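Local coordinates for nucleoside-diphosphate-sugar epimerase (PDB 2X4G), which is probably an NAD-dependent nucleoside-diphosphate-sugar epimerase or a related dinucleotide-dependent oxidoreductase, at residues 78-84 / 118-124. Numbering follows the deposited sequence.
Sequences LDGVIFS and VPRILYV
F83 lays its ring beside that of Y123, CD2 to CD2 3.7 Å, the two rims meeting with centroids 6.0 Å apart and planes at 23°; both side chains take chi1 t. Their backbones belong to neighbouring parallel strands, 80-83 and 121-124, whose axes approach to 4.9 Å at 8°. The register pairs V81 with I121, I82 with L122 and F83 with Y123, at CA-CA 5.0-5.1 Å. Extended residues exchange four hydrogen bonds: V81 N to R120 O (3.0 Å), L122 N to V81 O (3.0 Å), F83 N to L122 O (2.9 Å) and V124 N to F83 O (3.1 Å). This is the parallel core of a Rossmann-type sheet, as in NAD-dependent epimerases; helix 98-116 makes the crossover between the strands and packs on the face bearing V81, F83, I121 and Y123. There V81 (chi1 p) sets CG1 3.8 Å from I121 CG1 and 4.1 Å from V118 CG1. On the other face I82 CG1 comes 4.4 Å from L122 CD2; V124, its CA-to-CB bond pointing toward segment 78-84, sets CG2 4.1 Å from I82 CG2 and 3.1 Å from F83 O. At the N-terminal end D79 OD2 accepts from K15 N, and R120's guanidinium turns away to the carbonyls of L230 and G233.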
loop_
_atom_site.group_PDB
_atom_site.type_symbol
_atom_site.label_atom_id
_atom_site.label_comp_id
_atom_site.label_asym_id
_atom_site.label_seq_id
_atom_site.Cartn_x
_atom_site.Cartn_y
_atom_site.Cartn_z
ATOM N N LEU A 78 -22.374 34.653 -13.471
ATOM C CA LEU A 78 -21.658 34.722 -12.223
ATOM C C LEU A 78 -20.669 35.860 -12.265
ATOM O O LEU A 78 -20.129 36.181 -13.337
ATOM C CB LEU A 78 -20.871 33.445 -12.001
ATOM C CG LEU A 78 -21.620 32.129 -11.806
ATOM C CD1 LEU A 78 -20.571 31.034 -11.654
ATOM C CD2 LEU A 78 -22.569 32.156 -10.611
ATOM N N ASP A 79 -20.404 36.456 -11.101
ATOM C CA ASP A 79 -19.265 37.362 -10.970
ATOM C C ASP A 79 -17.981 36.634 -10.531
ATOM O O ASP A 79 -16.917 37.216 -10.539
ATOM C CB ASP A 79 -19.581 38.482 -9.997
ATOM C CG ASP A 79 -20.734 39.342 -10.450
ATOM O OD1 ASP A 79 -20.466 40.368 -11.096
ATOM O OD2 ASP A 79 -21.899 38.998 -10.160
ATOM N N GLY A 80 -18.070 35.368 -10.146
ATOM C CA GLY A 80 -16.865 34.580 -9.828
ATOM C C GLY A 80 -17.157 33.142 -9.403
ATOM O O GLY A 80 -18.307 32.794 -9.149
ATOM N N VAL A 81 -16.116 32.310 -9.315
ATOM C CA VAL A 81 -16.273 30.899 -8.955
ATOM C C VAL A 81 -15.072 30.330 -8.185
ATOM O O VAL A 81 -13.919 30.493 -8.582
ATOM C CB VAL A 81 -16.538 30.046 -10.220
ATOM C CG1 VAL A 81 -15.330 30.058 -11.164
ATOM C CG2 VAL A 81 -16.938 28.622 -9.833
ATOM N N ILE A 82 -15.347 29.650 -7.089
ATOM C CA ILE A 82 -14.314 28.924 -6.366
ATOM C C ILE A 82 -14.371 27.443 -6.735
ATOM O O ILE A 82 -15.436 26.848 -6.713
ATOM C CB ILE A 82 -14.482 29.073 -4.843
ATOM C CG1 ILE A 82 -14.299 30.538 -4.445
ATOM C CG2 ILE A 82 -13.473 28.204 -4.106
ATOM C CD1 ILE A 82 -14.619 30.846 -2.997
ATOM N N PHE A 83 -13.223 26.859 -7.066
ATOM C CA PHE A 83 -13.124 25.432 -7.377
ATOM C C PHE A 83 -12.382 24.660 -6.277
ATOM O O PHE A 83 -11.175 24.813 -6.134
ATOM C CB PHE A 83 -12.412 25.239 -8.721
ATOM C CG PHE A 83 -12.352 23.817 -9.169
ATOM C CD1 PHE A 83 -13.324 23.302 -9.993
ATOM C CD2 PHE A 83 -11.316 22.988 -8.764
ATOM C CE1 PHE A 83 -13.272 21.976 -10.412
ATOM C CE2 PHE A 83 -11.242 21.663 -9.180
ATOM C CZ PHE A 83 -12.229 21.156 -9.999
ATOM N N SER A 84 -13.115 23.826 -5.527
ATOM C CA SER A 84 -12.536 22.943 -4.485
ATOM C C SER A 84 -12.212 21.526 -4.958
ATOM O O SER A 84 -13.108 20.702 -5.137
ATOM C CB SER A 84 -13.481 22.855 -3.295
ATOM O OG SER A 84 -13.591 24.131 -2.688
ATOM N N VAL A 118 -16.860 33.534 -17.408
ATOM C CA VAL A 118 -16.716 33.882 -15.980
ATOM C C VAL A 118 -15.538 34.840 -15.829
ATOM O O VAL A 118 -14.456 34.549 -16.339
ATOM C CB VAL A 118 -16.420 32.666 -15.084
ATOM C CG1 VAL A 118 -16.353 33.112 -13.633
ATOM C CG2 VAL A 118 -17.459 31.566 -15.257
ATOM N N PRO A 119 -15.738 35.970 -15.118
ATOM C CA PRO A 119 -14.694 36.994 -15.067
ATOM C C PRO A 119 -13.583 36.723 -14.076
ATOM O O PRO A 119 -12.532 37.331 -14.188
ATOM C CB PRO A 119 -15.449 38.267 -14.648
ATOM C CG PRO A 119 -16.789 37.834 -14.161
ATOM C CD PRO A 119 -16.897 36.337 -14.282
ATOM N N ARG A 120 -13.803 35.803 -13.144
ATOM C CA ARG A 120 -13.010 35.706 -11.925
ATOM C C ARG A 120 -13.039 34.247 -11.433
ATOM O O ARG A 120 -14.100 33.736 -11.091
ATOM C CB ARG A 120 -13.686 36.645 -10.931
ATOM C CG ARG A 120 -12.829 37.317 -9.912
ATOM C CD ARG A 120 -11.820 38.335 -10.440
ATOM N NE ARG A 120 -10.777 38.438 -9.425
ATOM C CZ ARG A 120 -9.572 38.960 -9.590
ATOM N NH1 ARG A 120 -9.216 39.505 -10.749
ATOM N NH2 ARG A 120 -8.730 38.953 -8.558
ATOM N N ILE A 121 -11.899 33.558 -11.457
ATOM C CA ILE A 121 -11.833 32.126 -11.112
ATOM C C ILE A 121 -10.719 31.878 -10.093
ATOM O O ILE A 121 -9.574 32.255 -10.318
ATOM C CB ILE A 121 -11.530 31.236 -12.371
ATOM C CG1 ILE A 121 -12.597 31.390 -13.459
ATOM C CG2 ILE A 121 -11.443 29.773 -12.011
ATOM C CD1 ILE A 121 -12.018 31.413 -14.885
ATOM N N LEU A 122 -11.043 31.251 -8.970
ATOM C CA LEU A 122 -10.028 30.873 -7.979
ATOM C C LEU A 122 -9.991 29.365 -7.900
ATOM O O LEU A 122 -11.029 28.718 -7.699
ATOM C CB LEU A 122 -10.317 31.453 -6.586
ATOM C CG LEU A 122 -9.337 31.041 -5.479
ATOM C CD1 LEU A 122 -8.062 31.856 -5.540
ATOM C CD2 LEU A 122 -9.965 31.201 -4.133
ATOM N N TYR A 123 -8.789 28.821 -8.055
ATOM C CA TYR A 123 -8.570 27.399 -8.016
ATOM C C TYR A 123 -7.871 27.104 -6.705
ATOM O O TYR A 123 -6.925 27.794 -6.331
ATOM C CB TYR A 123 -7.709 26.955 -9.202
ATOM C CG TYR A 123 -7.155 25.592 -8.981
ATOM C CD1 TYR A 123 -5.886 25.423 -8.465
ATOM C CD2 TYR A 123 -7.930 24.466 -9.203
ATOM C CE1 TYR A 123 -5.376 24.164 -8.207
ATOM C CE2 TYR A 123 -7.436 23.202 -8.943
ATOM C CZ TYR A 123 -6.155 23.063 -8.446
ATOM O OH TYR A 123 -5.647 21.823 -8.177
ATOM N N VAL A 124 -8.339 26.090 -5.988
ATOM C CA VAL A 124 -7.763 25.781 -4.682
ATOM C C VAL A 124 -6.625 24.797 -4.854
ATOM O O VAL A 124 -6.850 23.626 -5.177
ATOM C CB VAL A 124 -8.800 25.218 -3.708
ATOM C CG1 VAL A 124 -8.174 25.054 -2.344
ATOM C CG2 VAL A 124 -9.973 26.161 -3.620
#